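Local atomic coordinates of uncharacterized protein ydaL (Escherichia coli, PDB entry 3QD7), a protein that binds DNA and cuts it as an endonuclease, this chain being a central piece that contains its small MutS-related (Smr) domain. Residues I18-P23 with H92-R97; H33-K38 with Y127-K132; D7-T12 with T105-V110; A48-L53 with R61-S66; G42-Q47 with L76-I81. One frame throughout, in Å; residues are numbered along the deposited sequence.

Contact 1 of 5, residues I18-P23 with H92-R97; sequences IPLSQP and HANIVR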
# COMPACT_ATOMS: atom_id res chain seq x y z
N ILE A 18 -1.05 9.34 10.10
CA ILE A 18 0.41 9.35 10.11
C ILE A 18 0.96 10.75 9.79
O ILE A 18 0.61 11.35 8.75
CB ILE A 18 1.03 8.26 9.19
CG1 ILE A 18 0.47 6.89 9.55
CG2 ILE A 18 2.59 8.24 9.30
CD1 ILE A 18 0.62 5.93 8.43
N PRO A 19 1.78 11.30 10.70
CA PRO A 19 2.36 12.62 10.47
C PRO A 19 3.17 12.64 9.19
O PRO A 19 3.72 11.61 8.81
CB PRO A 19 3.27 12.82 11.69
CG PRO A 19 2.56 12.03 12.77
CD PRO A 19 2.01 10.82 12.08
N LEU A 20 3.23 13.79 8.52
CA LEU A 20 3.96 13.90 7.25
C LEU A 20 5.45 13.61 7.43
O LEU A 20 6.14 13.17 6.51
CB LEU A 20 3.77 15.28 6.62
CG LEU A 20 2.37 15.75 6.19
CD1 LEU A 20 2.50 17.16 5.59
CD2 LEU A 20 1.69 14.79 5.21
N SER A 21 5.92 13.86 8.65
CA SER A 21 7.31 13.62 9.03
C SER A 21 7.63 12.14 9.21
O SER A 21 8.81 11.78 9.27
CB SER A 21 7.66 14.39 10.32
OG SER A 21 7.09 13.76 11.46
N GLN A 22 6.59 11.29 9.32
CA GLN A 22 6.81 9.84 9.36
C GLN A 22 6.63 9.17 7.98
O GLN A 22 5.58 9.31 7.34
CB GLN A 22 5.95 9.16 10.42
CG GLN A 22 6.38 9.51 11.85
CD GLN A 22 5.49 8.93 12.94
OE1 GLN A 22 4.64 8.04 12.69
NE2 GLN A 22 5.69 9.41 14.16
N PRO A 23 7.65 8.41 7.55
CA PRO A 23 7.53 7.61 6.33
C PRO A 23 6.63 6.42 6.59
O PRO A 23 6.27 6.16 7.75
CB PRO A 23 8.95 7.12 6.09
CG PRO A 23 9.52 7.00 7.46
CD PRO A 23 8.94 8.16 8.22
N HIS A 92 -6.07 15.24 2.07
CA HIS A 92 -6.71 14.03 1.59
C HIS A 92 -5.69 12.94 1.29
O HIS A 92 -5.89 11.78 1.65
CB HIS A 92 -7.55 14.32 0.34
CG HIS A 92 -8.20 13.11 -0.25
ND1 HIS A 92 -9.30 12.51 0.32
CD2 HIS A 92 -7.89 12.37 -1.34
CE1 HIS A 92 -9.66 11.46 -0.40
NE2 HIS A 92 -8.81 11.35 -1.41
N ALA A 93 -4.59 13.34 0.66
CA ALA A 93 -3.47 12.44 0.34
C ALA A 93 -2.90 11.74 1.57
O ALA A 93 -2.62 10.54 1.54
CB ALA A 93 -2.37 13.21 -0.40
N ASN A 94 -2.71 12.49 2.66
CA ASN A 94 -2.23 11.89 3.90
C ASN A 94 -3.26 10.99 4.60
O ASN A 94 -2.90 10.02 5.27
CB ASN A 94 -1.72 12.96 4.89
CG ASN A 94 -0.86 12.33 5.98
OD1 ASN A 94 -1.17 12.41 7.19
ND2 ASN A 94 0.20 11.67 5.56
N ILE A 95 -4.54 11.34 4.48
CA ILE A 95 -5.61 10.49 5.00
C ILE A 95 -5.63 9.17 4.22
O ILE A 95 -5.66 8.08 4.82
CB ILE A 95 -7.00 11.17 4.92
CG1 ILE A 95 -7.08 12.43 5.82
CG2 ILE A 95 -8.09 10.20 5.30
CD1 ILE A 95 -6.60 12.23 7.24
N VAL A 96 -5.61 9.26 2.90
CA VAL A 96 -5.46 8.10 2.04
C VAL A 96 -4.20 7.27 2.40
O VAL A 96 -4.31 6.05 2.55
CB VAL A 96 -5.45 8.46 0.53
CG1 VAL A 96 -5.18 7.20 -0.35
CG2 VAL A 96 -6.79 9.06 0.13
N ARG A 97 -3.05 7.94 2.52
CA ARG A 97 -1.80 7.30 2.89
C ARG A 97 -1.96 6.55 4.22
O ARG A 97 -1.46 5.43 4.38
CB ARG A 97 -0.68 8.36 3.01
CG ARG A 97 0.74 7.76 3.14
CD ARG A 97 1.83 8.82 3.22
NE ARG A 97 1.77 9.56 4.48
CZ ARG A 97 2.75 9.62 5.38
NH1 ARG A 97 3.92 8.98 5.18
NH2 ARG A 97 2.56 10.32 6.49
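Arg97 grips the type I beta turn from Pro19 to Gln22 by its backbone oxygens, a polar contact that ties the loop ahead of strand 25-27, an outermost strand of the sheet, to helix 92-105 of the alpha/beta/alpha Smr fold. One guanidinium can hold a piece of chain that has no regular structure, as it does here. The CG of Arg97 is anti to the backbone N (chi1 -169°), and the chain bends at chi3 on its way to the turn. The straightest bond runs from Arg97 NH1 to Gln22 O, 2.7 Å long with an N-H...O angle of 165°, and it lies in the plane of both groups. Arg97 NH2 reaches Pro19 O at 2.9 Å; that oxygen is close to the guanidinium plane, whereas the donor stands above the carbonyl plane. The turn's own amide, Gln22 N, meets Pro19 O from the opposite face, which gives this oxygen two donors. Weak bonds from NH2 to Ile18 O and Gln22 O add to the grip, and together these bonds fix the rotation of the guanidinium. Beyond the two segments, Ile18 N is hydrogen-bonded to Ser98 OG and Leu20 N to Asp89 OD1. Carbon contacts are few: Ile18 CG2 lies 3.5 Å from Arg97 NH2, and Leu20 CD2 3.9 Å from Asn94 CB.

Contact 2 of 5, residues H33-K38 with Y127-K132; sequences HGVLDK and YVALRK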
# COMPACT_ATOMS: atom_id res chain seq x y z
N HIS A 33 15.66 -13.74 5.14
CA HIS A 33 16.71 -12.75 4.93
C HIS A 33 16.60 -11.84 3.69
O HIS A 33 16.88 -10.64 3.78
CB HIS A 33 18.10 -13.39 5.00
CG HIS A 33 19.21 -12.42 4.79
ND1 HIS A 33 19.40 -11.32 5.60
CD2 HIS A 33 20.18 -12.36 3.84
CE1 HIS A 33 20.45 -10.64 5.18
NE2 HIS A 33 20.93 -11.25 4.11
N GLY A 34 16.20 -12.37 2.55
CA GLY A 34 16.17 -11.52 1.33
C GLY A 34 14.97 -10.61 1.04
O GLY A 34 15.03 -9.78 0.12
N VAL A 35 13.90 -10.75 1.83
CA VAL A 35 12.58 -10.16 1.51
C VAL A 35 12.60 -8.64 1.26
O VAL A 35 11.94 -8.13 0.35
CB VAL A 35 11.48 -10.57 2.56
CG1 VAL A 35 10.14 -9.86 2.29
CG2 VAL A 35 11.28 -12.10 2.57
N LEU A 36 13.41 -7.93 2.04
CA LEU A 36 13.41 -6.49 2.05
C LEU A 36 14.11 -5.85 0.84
O LEU A 36 13.75 -4.73 0.42
CB LEU A 36 13.97 -6.01 3.39
CG LEU A 36 13.06 -6.36 4.59
CD1 LEU A 36 11.64 -5.84 4.36
CD2 LEU A 36 13.02 -7.87 4.95
N ASP A 37 15.09 -6.55 0.28
CA ASP A 37 15.71 -6.16 -0.99
C ASP A 37 14.72 -6.26 -2.13
O ASP A 37 14.85 -5.56 -3.14
CB ASP A 37 16.94 -7.03 -1.28
CG ASP A 37 18.25 -6.26 -1.19
OD1 ASP A 37 18.37 -5.35 -0.33
OD2 ASP A 37 19.15 -6.54 -2.01
N LYS A 38 13.74 -7.13 -1.97
CA LYS A 38 12.59 -7.22 -2.87
C LYS A 38 11.89 -5.88 -3.00
O LYS A 38 11.36 -5.55 -4.07
CB LYS A 38 11.62 -8.30 -2.35
CG LYS A 38 10.70 -8.88 -3.38
CD LYS A 38 10.00 -10.12 -2.84
CE LYS A 38 8.81 -9.75 -1.98
NZ LYS A 38 7.77 -10.81 -1.93
N TYR A 127 6.08 1.03 -1.89
CA TYR A 127 6.41 -0.31 -2.36
C TYR A 127 5.78 -1.26 -1.39
O TYR A 127 5.83 -1.01 -0.18
CB TYR A 127 7.92 -0.56 -2.24
CG TYR A 127 8.75 0.25 -3.17
CD1 TYR A 127 8.27 0.61 -4.42
CD2 TYR A 127 10.05 0.65 -2.82
CE1 TYR A 127 9.02 1.33 -5.30
CE2 TYR A 127 10.82 1.39 -3.71
CZ TYR A 127 10.28 1.71 -4.95
OH TYR A 127 10.99 2.43 -5.86
N VAL A 128 5.26 -2.37 -1.88
CA VAL A 128 4.68 -3.37 -1.02
C VAL A 128 5.26 -4.74 -1.41
O VAL A 128 5.28 -5.11 -2.60
CB VAL A 128 3.11 -3.38 -1.16
CG1 VAL A 128 2.46 -4.37 -0.18
CG2 VAL A 128 2.52 -1.98 -1.01
N ALA A 129 5.73 -5.50 -0.41
CA ALA A 129 6.20 -6.87 -0.65
C ALA A 129 5.05 -7.85 -0.42
O ALA A 129 4.39 -7.81 0.62
CB ALA A 129 7.40 -7.21 0.23
N LEU A 130 4.84 -8.72 -1.39
CA LEU A 130 3.75 -9.69 -1.35
C LEU A 130 4.33 -11.11 -1.31
O LEU A 130 5.26 -11.42 -2.05
CB LEU A 130 2.86 -9.51 -2.60
CG LEU A 130 1.59 -8.66 -2.62
CD1 LEU A 130 1.51 -7.54 -1.65
CD2 LEU A 130 1.34 -8.12 -3.98
N ARG A 131 3.79 -11.95 -0.44
CA ARG A 131 4.15 -13.38 -0.35
C ARG A 131 3.71 -14.10 -1.64
O ARG A 131 2.59 -13.89 -2.11
CB ARG A 131 3.48 -14.00 0.87
CG ARG A 131 3.86 -15.42 1.21
CD ARG A 131 2.65 -16.08 1.90
NE ARG A 131 2.72 -15.92 3.35
CZ ARG A 131 1.69 -15.85 4.18
NH1 ARG A 131 0.43 -15.89 3.75
NH2 ARG A 131 1.93 -15.72 5.48
N LYS A 132 4.59 -14.90 -2.23
CA LYS A 132 4.28 -15.59 -3.47
C LYS A 132 3.45 -16.87 -3.22
O LYS A 132 3.96 -17.88 -2.71
CB LYS A 132 5.58 -15.91 -4.22
CG LYS A 132 5.39 -16.69 -5.51
CD LYS A 132 5.07 -15.78 -6.66
CE LYS A 132 5.06 -16.56 -7.95
NZ LYS A 132 5.53 -15.68 -9.08
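Ala129 and Leu130, near the end of strand 125-130, receive Val35, from the chain just ahead of helix 37-40, and Lys38, from the helix itself. At the start of the segment, Tyr127 turns its CB toward the same side of the strand, but its ring stacks on Tyr44. Two residues on, Ala129 offers its methyl group to segment 33-38. Lys38 CE lies 3.7 Å from Ala129 CB, and Val35 CG1 comes to 4.3 Å from the same atom, so a small side chain lets the chain pass close to the sheet. Leu130 follows the alternation expected of a beta strand: its CB points away, the side chain packs on Val110 and Val79 of the mixed sheet, and it is the carbonyl that takes part here. The CG of Lys38 is anti to the backbone N (chi1 -157°), and a bend at chi3 (81°) places CE beside the alanine. Lys38 NZ then bonds Leu130 O at 2.6 Å, from above the carbonyl plane, with a C=O...N angle of 130°. The same ammonium also binds Arg77 O, just before the neighbouring strand 78-82, and two carbonyl dipoles would be expected to stabilise its charge. The CB of Arg131 also points away, and its NH1 forms salt bridges with Asp109 and Asp108.

Contact 3 of 5, residues D7-T12 with T105-V110; sequences DNFLTT and TEFDDV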
# COMPACT_ATOMS: atom_id res chain seq x y z
N ASP A 7 -16.81 -9.32 0.91
CA ASP A 7 -15.59 -9.94 1.50
C ASP A 7 -14.49 -8.94 1.91
O ASP A 7 -13.46 -9.35 2.46
CB ASP A 7 -14.97 -10.93 0.51
CG ASP A 7 -15.89 -12.08 0.19
OD1 ASP A 7 -16.48 -12.67 1.12
OD2 ASP A 7 -16.03 -12.38 -1.00
N ASN A 8 -14.71 -7.66 1.63
CA ASN A 8 -13.75 -6.59 1.91
C ASN A 8 -13.60 -6.35 3.40
O ASN A 8 -14.37 -5.62 4.01
CB ASN A 8 -14.13 -5.29 1.19
CG ASN A 8 -12.97 -4.28 1.13
OD1 ASN A 8 -12.15 -4.23 2.05
ND2 ASN A 8 -12.91 -3.49 0.06
N PHE A 9 -12.56 -6.96 3.96
CA PHE A 9 -12.28 -6.89 5.40
C PHE A 9 -11.50 -5.66 5.84
O PHE A 9 -11.25 -5.48 7.04
CB PHE A 9 -11.55 -8.17 5.86
CG PHE A 9 -10.36 -8.55 5.01
CD1 PHE A 9 -10.43 -9.67 4.20
CD2 PHE A 9 -9.17 -7.78 5.04
CE1 PHE A 9 -9.33 -10.04 3.40
CE2 PHE A 9 -8.06 -8.14 4.25
CZ PHE A 9 -8.15 -9.27 3.41
N LEU A 10 -11.12 -4.81 4.90
CA LEU A 10 -10.41 -3.56 5.25
C LEU A 10 -11.27 -2.66 6.16
O LEU A 10 -12.45 -2.43 5.90
CB LEU A 10 -9.99 -2.82 3.97
CG LEU A 10 -9.11 -3.65 3.00
CD1 LEU A 10 -8.53 -2.80 1.93
CD2 LEU A 10 -7.97 -4.34 3.75
N THR A 11 -10.66 -2.15 7.23
CA THR A 11 -11.42 -1.47 8.28
C THR A 11 -11.21 0.04 8.22
O THR A 11 -10.16 0.52 7.78
CB THR A 11 -11.07 -1.99 9.73
OG1 THR A 11 -9.71 -1.68 10.03
CG2 THR A 11 -11.34 -3.51 9.88
N THR A 12 -12.21 0.78 8.67
CA THR A 12 -12.10 2.22 8.78
C THR A 12 -12.34 2.56 10.24
O THR A 12 -12.62 1.68 11.06
CB THR A 12 -13.12 2.96 7.90
OG1 THR A 12 -14.44 2.59 8.29
CG2 THR A 12 -12.94 2.61 6.44
N THR A 105 -1.50 -3.93 6.31
CA THR A 105 -1.19 -4.85 7.42
C THR A 105 -2.30 -5.89 7.64
O THR A 105 -2.08 -6.92 8.28
CB THR A 105 -0.92 -4.13 8.75
OG1 THR A 105 -2.14 -3.57 9.24
CG2 THR A 105 0.14 -3.01 8.61
N GLU A 106 -3.49 -5.62 7.10
CA GLU A 106 -4.65 -6.52 7.28
C GLU A 106 -4.69 -7.74 6.32
O GLU A 106 -5.47 -8.69 6.53
CB GLU A 106 -5.95 -5.72 7.20
CG GLU A 106 -6.10 -4.87 8.42
CD GLU A 106 -7.27 -3.92 8.37
OE1 GLU A 106 -7.70 -3.54 7.29
OE2 GLU A 106 -7.74 -3.52 9.44
N PHE A 107 -3.87 -7.68 5.27
CA PHE A 107 -3.67 -8.81 4.40
C PHE A 107 -2.63 -9.76 5.00
O PHE A 107 -1.47 -9.37 5.26
CB PHE A 107 -3.21 -8.35 3.01
CG PHE A 107 -4.28 -7.62 2.23
CD1 PHE A 107 -5.27 -8.32 1.55
CD2 PHE A 107 -4.28 -6.22 2.15
CE1 PHE A 107 -6.26 -7.66 0.82
CE2 PHE A 107 -5.26 -5.55 1.42
CZ PHE A 107 -6.25 -6.27 0.75
N ASP A 108 -3.03 -11.00 5.19
CA ASP A 108 -2.10 -12.07 5.53
C ASP A 108 -0.85 -12.15 4.61
O ASP A 108 0.24 -12.46 5.08
CB ASP A 108 -2.84 -13.42 5.53
CG ASP A 108 -2.19 -14.42 6.44
OD1 ASP A 108 -1.95 -14.09 7.62
OD2 ASP A 108 -1.90 -15.53 5.96
N ASP A 109 -1.00 -11.86 3.31
CA ASP A 109 0.08 -12.05 2.32
C ASP A 109 1.02 -10.83 2.11
O ASP A 109 1.98 -10.89 1.32
CB ASP A 109 -0.49 -12.49 0.98
CG ASP A 109 -1.16 -13.86 1.04
OD1 ASP A 109 -0.49 -14.87 1.35
OD2 ASP A 109 -2.37 -13.94 0.75
N VAL A 110 0.75 -9.74 2.82
CA VAL A 110 1.63 -8.57 2.80
C VAL A 110 2.77 -8.81 3.81
O VAL A 110 2.53 -8.97 5.00
CB VAL A 110 0.83 -7.27 3.12
CG1 VAL A 110 1.75 -6.12 3.58
CG2 VAL A 110 0.01 -6.85 1.92
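The connection between helix 92-105 and strand 110-115 is met here by the N-terminal part of the chain, with Phe9, Leu10 and Thr11 lying against Glu106 and Phe107. The carboxylate of Glu106 holds Thr11 with both oxygens. OE2 accepts from Thr11 OG1 at 2.8 Å on its syn lone pair, and OE1 is met, also on the syn side, by Thr11 N at 3.3 Å and slightly out of plane. This two-pronged grip fixes the rotation of the carboxylate. On the side of the chain that leads to Thr11, an Asx turn shapes the backbone: Asn8 OD1 accepts from Leu10 N at 3.1 Å. Within this turn, Phe9 has its CG between backbone N and carbonyl carbon (chi1 49°), which starts the ring off toward Phe107. The two rings make an offset edge-to-face pair, the centroids 5.2 Å apart and the planes at 68°. The edge belongs to Phe9, whose CZ is 3.6 Å from Phe107 CD1, and the face to Phe107. Leu10 crosses Phe107 at about a right angle, CD2 lying 3.8 Å from Phe107 CE2. Helix 57-73 takes part as well, since Phe65 packs edge-to-face with Phe9 and Arg61 NH1 binds Leu10 O.

Contact 4 of 5, residues A48-L53 with R61-S66; sequences ASLNLL and RKMVFS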
# COMPACT_ATOMS: atom_id res chain seq x y z
N ALA A 48 1.66 -3.47 -12.06
CA ALA A 48 1.97 -3.77 -10.66
C ALA A 48 1.77 -2.54 -9.85
O ALA A 48 2.27 -2.47 -8.74
CB ALA A 48 3.40 -4.23 -10.51
N SER A 49 1.09 -1.54 -10.39
CA SER A 49 0.92 -0.31 -9.65
C SER A 49 -0.54 0.13 -9.58
O SER A 49 -1.33 -0.19 -10.45
CB SER A 49 1.84 0.79 -10.19
OG SER A 49 1.32 1.36 -11.38
N LEU A 50 -0.91 0.79 -8.48
CA LEU A 50 -2.27 1.18 -8.23
C LEU A 50 -2.32 2.68 -7.99
O LEU A 50 -1.74 3.18 -7.04
CB LEU A 50 -2.81 0.41 -7.01
CG LEU A 50 -4.20 0.80 -6.52
CD1 LEU A 50 -5.27 0.33 -7.54
CD2 LEU A 50 -4.48 0.23 -5.13
N ASN A 51 -3.05 3.39 -8.84
CA ASN A 51 -3.17 4.84 -8.78
C ASN A 51 -4.45 5.34 -8.06
O ASN A 51 -5.56 5.26 -8.60
CB ASN A 51 -3.02 5.40 -10.21
CG ASN A 51 -3.18 6.91 -10.29
OD1 ASN A 51 -3.14 7.48 -11.38
ND2 ASN A 51 -3.35 7.56 -9.17
N LEU A 52 -4.26 5.89 -6.85
CA LEU A 52 -5.36 6.31 -5.96
C LEU A 52 -5.56 7.82 -5.92
O LEU A 52 -6.34 8.34 -5.09
CB LEU A 52 -5.02 5.88 -4.54
CG LEU A 52 -5.55 4.58 -3.94
CD1 LEU A 52 -5.89 3.57 -4.99
CD2 LEU A 52 -4.60 4.03 -2.87
N LEU A 53 -4.83 8.53 -6.77
CA LEU A 53 -4.90 9.99 -6.79
C LEU A 53 -6.32 10.45 -7.03
O LEU A 53 -7.02 9.92 -7.92
CB LEU A 53 -3.95 10.59 -7.82
CG LEU A 53 -2.48 10.28 -7.59
CD1 LEU A 53 -1.71 10.65 -8.84
CD2 LEU A 53 -1.91 11.01 -6.38
N ARG A 61 -10.64 2.20 -0.61
CA ARG A 61 -10.78 0.93 0.11
C ARG A 61 -11.21 -0.25 -0.79
O ARG A 61 -10.74 -1.38 -0.63
CB ARG A 61 -11.75 1.09 1.28
CG ARG A 61 -11.70 -0.08 2.27
CD ARG A 61 -12.73 0.09 3.40
NE ARG A 61 -14.04 -0.18 2.86
CZ ARG A 61 -14.67 -1.35 3.00
NH1 ARG A 61 -14.12 -2.32 3.72
NH2 ARG A 61 -15.85 -1.52 2.42
N LYS A 62 -12.09 0.04 -1.75
CA LYS A 62 -12.52 -0.96 -2.74
C LYS A 62 -11.40 -1.30 -3.74
O LYS A 62 -11.19 -2.46 -4.07
CB LYS A 62 -13.80 -0.49 -3.46
CG LYS A 62 -14.98 -0.21 -2.51
CD LYS A 62 -16.36 -0.15 -3.23
CE LYS A 62 -16.47 1.06 -4.14
NZ LYS A 62 -17.89 1.49 -4.31
N MET A 63 -10.68 -0.28 -4.21
CA MET A 63 -9.58 -0.47 -5.18
C MET A 63 -8.39 -1.23 -4.58
O MET A 63 -7.84 -2.13 -5.20
CB MET A 63 -9.11 0.90 -5.70
CG MET A 63 -10.16 1.63 -6.55
SD MET A 63 -9.75 3.37 -6.80
CE MET A 63 -8.60 3.22 -8.16
N VAL A 64 -7.99 -0.88 -3.37
CA VAL A 64 -6.84 -1.53 -2.72
C VAL A 64 -7.15 -3.03 -2.51
O VAL A 64 -6.34 -3.90 -2.80
CB VAL A 64 -6.48 -0.79 -1.37
CG1 VAL A 64 -5.50 -1.60 -0.51
CG2 VAL A 64 -5.94 0.63 -1.66
N PHE A 65 -8.34 -3.29 -2.00
CA PHE A 65 -8.77 -4.65 -1.75
C PHE A 65 -8.77 -5.44 -3.05
O PHE A 65 -8.14 -6.49 -3.15
CB PHE A 65 -10.15 -4.66 -1.12
CG PHE A 65 -10.68 -6.03 -0.85
CD1 PHE A 65 -11.74 -6.53 -1.60
CD2 PHE A 65 -10.14 -6.80 0.17
CE1 PHE A 65 -12.26 -7.80 -1.34
CE2 PHE A 65 -10.66 -8.08 0.44
CZ PHE A 65 -11.71 -8.57 -0.33
N SER A 66 -9.45 -4.90 -4.06
CA SER A 66 -9.53 -5.56 -5.35
C SER A 66 -8.15 -5.71 -6.02
O SER A 66 -7.83 -6.75 -6.61
CB SER A 66 -10.49 -4.75 -6.24
OG SER A 66 -10.69 -5.41 -7.46
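Val64 fits between Leu50 and Leu52 in the first half of a beta-alpha-beta crossover, where strand 49-51 is followed by helix 57-73 and then by the parallel strand 78-82. The axes of strand 49-51 and of helix residues 61-66 run nearly antiparallel, at 171°, and approach to 9.7 Å, a gap bridged by apolar side chains. The bump on the helix is Val64 CG2. Its hollow is lined by two leucine methyls, Leu50 CD2 and Leu52 CD2, each 3.8 Å from Val64 CG2, and both leucines cross the valine at about a right angle. Leu50, its CG anti to the backbone N (chi1 175°), lies against the helix: CD2 is 3.8 Å from Val64 CA, and CD1 packs at 4.3 Å from Met63 CB. Leu52 is also covered by Val96 and Val100 of helix 92-105, so it is shared between two helices. Met63, partly exposed, covers the neighbouring part of the strand. It slides past Leu52 in the opposite direction, and its chain bends at chi3 (82°), which turns the methyl group back over the strand. Met63 CE thus ends 4.2 Å from Leu52 CD1 and 3.7 Å from Asn51 O.

Contact 5 of 5, residues G42-Q47 with L76-I81; sequences GKYPQQ and LRNVLI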
# COMPACT_ATOMS: atom_id res chain seq x y z
N GLY A 42 13.13 -4.41 -6.53
CA GLY A 42 12.01 -5.01 -7.23
C GLY A 42 11.71 -4.33 -8.56
O GLY A 42 12.15 -3.21 -8.83
N LYS A 43 10.97 -5.03 -9.41
CA LYS A 43 10.55 -4.53 -10.69
C LYS A 43 9.13 -4.00 -10.52
O LYS A 43 8.27 -4.72 -10.02
CB LYS A 43 10.56 -5.69 -11.69
CG LYS A 43 10.89 -5.32 -13.11
CD LYS A 43 10.59 -6.48 -14.05
CE LYS A 43 10.32 -5.97 -15.47
NZ LYS A 43 9.28 -6.81 -16.15
N TYR A 44 8.88 -2.75 -10.90
CA TYR A 44 7.52 -2.20 -10.79
C TYR A 44 6.91 -1.73 -12.11
O TYR A 44 6.78 -0.53 -12.32
CB TYR A 44 7.44 -1.09 -9.76
CG TYR A 44 7.79 -1.55 -8.37
CD1 TYR A 44 6.79 -1.94 -7.46
CD2 TYR A 44 9.13 -1.60 -7.96
CE1 TYR A 44 7.12 -2.34 -6.18
CE2 TYR A 44 9.46 -2.01 -6.69
CZ TYR A 44 8.46 -2.38 -5.81
OH TYR A 44 8.83 -2.78 -4.58
N PRO A 45 6.52 -2.68 -12.98
CA PRO A 45 5.87 -2.31 -14.23
C PRO A 45 4.49 -1.67 -13.97
O PRO A 45 4.00 -1.67 -12.83
CB PRO A 45 5.71 -3.66 -14.95
CG PRO A 45 5.67 -4.67 -13.87
CD PRO A 45 6.54 -4.14 -12.77
N GLN A 46 3.88 -1.12 -15.01
CA GLN A 46 2.62 -0.40 -14.83
C GLN A 46 1.50 -1.24 -14.20
O GLN A 46 0.71 -0.72 -13.42
CB GLN A 46 2.15 0.18 -16.15
CG GLN A 46 0.91 1.05 -16.02
CD GLN A 46 0.32 1.35 -17.38
OE1 GLN A 46 0.97 1.14 -18.40
NE2 GLN A 46 -0.91 1.85 -17.39
N GLN A 47 1.42 -2.52 -14.54
CA GLN A 47 0.32 -3.34 -14.08
C GLN A 47 0.49 -3.76 -12.62
O GLN A 47 -0.42 -4.33 -12.01
CB GLN A 47 0.07 -4.54 -15.03
CG GLN A 47 1.12 -5.65 -15.01
CD GLN A 47 2.35 -5.37 -15.89
OE1 GLN A 47 3.36 -6.07 -15.77
NE2 GLN A 47 2.27 -4.36 -16.78
N LEU A 76 2.10 -11.71 -8.34
CA LEU A 76 2.98 -10.52 -8.17
C LEU A 76 3.63 -10.54 -6.80
O LEU A 76 2.97 -10.77 -5.80
CB LEU A 76 2.20 -9.21 -8.36
CG LEU A 76 1.97 -8.68 -9.79
CD1 LEU A 76 1.29 -9.68 -10.67
CD2 LEU A 76 1.16 -7.40 -9.77
N ARG A 77 4.93 -10.29 -6.77
CA ARG A 77 5.71 -10.36 -5.54
C ARG A 77 5.91 -8.98 -4.92
O ARG A 77 6.24 -8.86 -3.76
CB ARG A 77 7.04 -11.05 -5.80
CG ARG A 77 6.85 -12.51 -6.19
CD ARG A 77 8.15 -13.13 -6.60
NE ARG A 77 9.01 -13.37 -5.45
CZ ARG A 77 10.33 -13.50 -5.52
NH1 ARG A 77 11.02 -13.74 -4.42
NH2 ARG A 77 10.95 -13.38 -6.69
N ASN A 78 5.70 -7.95 -5.73
CA ASN A 78 5.72 -6.58 -5.23
C ASN A 78 4.86 -5.67 -6.06
O ASN A 78 4.72 -5.85 -7.26
CB ASN A 78 7.13 -6.03 -5.09
CG ASN A 78 8.04 -6.49 -6.20
OD1 ASN A 78 8.81 -7.44 -6.03
ND2 ASN A 78 7.94 -5.82 -7.35
N VAL A 79 4.25 -4.70 -5.39
CA VAL A 79 3.38 -3.75 -6.05
C VAL A 79 3.66 -2.37 -5.52
O VAL A 79 4.27 -2.22 -4.45
CB VAL A 79 1.89 -4.12 -5.91
CG1 VAL A 79 1.64 -5.44 -6.60
CG2 VAL A 79 1.44 -4.20 -4.42
N LEU A 80 3.25 -1.39 -6.31
CA LEU A 80 3.39 0.01 -5.98
C LEU A 80 2.02 0.62 -5.74
O LEU A 80 1.11 0.51 -6.57
CB LEU A 80 4.05 0.76 -7.16
CG LEU A 80 4.25 2.27 -7.01
CD1 LEU A 80 5.25 2.54 -5.89
CD2 LEU A 80 4.79 2.80 -8.32
N ILE A 81 1.85 1.30 -4.61
CA ILE A 81 0.61 2.04 -4.41
C ILE A 81 0.87 3.54 -4.36
O ILE A 81 1.66 4.01 -3.55
CB ILE A 81 -0.17 1.58 -3.16
CG1 ILE A 81 -0.41 0.05 -3.17
CG2 ILE A 81 -1.50 2.35 -3.04
CD1 ILE A 81 -1.03 -0.43 -1.88
O HOH W 1 10.26 -8.24 -8.82
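Asn78 and Tyr44 are brought together by their first torsions: the asparagine CG lies between its own backbone N and carbonyl carbon (chi1 38°), while the tyrosine CG is anti to its carbonyl carbon (chi1 -62°). The two side chains cross at about a right angle. Asn78 ND2 stands 3.7 Å above one face of the Tyr44 ring, offset toward the rim, with the amide and ring planes 49° apart. The ring's edge meets the strand backbone instead, Tyr44 CE1 lying 3.3 Å from Val79 O, and Tyr44 CD1 packs 3.9 Å from Leu80 CB. The hydroxyl is held outside these segments by Leu39 O. A water donates to Asn78 OD1 at 3.2 Å and accepts a weak bond from Lys43 N. An aromatic residue thus seats the loop 42-47 on one face of the sheet, running crosswise to strand 78-82 before entering strand 49-51, its parallel neighbour in this alpha/beta/alpha Smr fold.

How the contacts relate
Contact 4 is the buried member of the set and almost wholly apolar, with no polar bond between its segments. The other four are partly buried: contacts 1 to 3 add direct polar bonds, and contact 5 a water bridge. Contacts 2, 4 and 5 all reach one sheet; contacts 2 and 5 share the pairing of strands 125-130 and 78-82, contacts 4 and 5 that of 49-51 and 78-82. Contacts 1 and 3 fasten N-terminal loops near the two ends of helix 92-105, through a guanidinium in the first and a carboxylate in the second. Contacts 1 and 2 lie on opposite sides of the chain's centre, about 23 Å apart between centres.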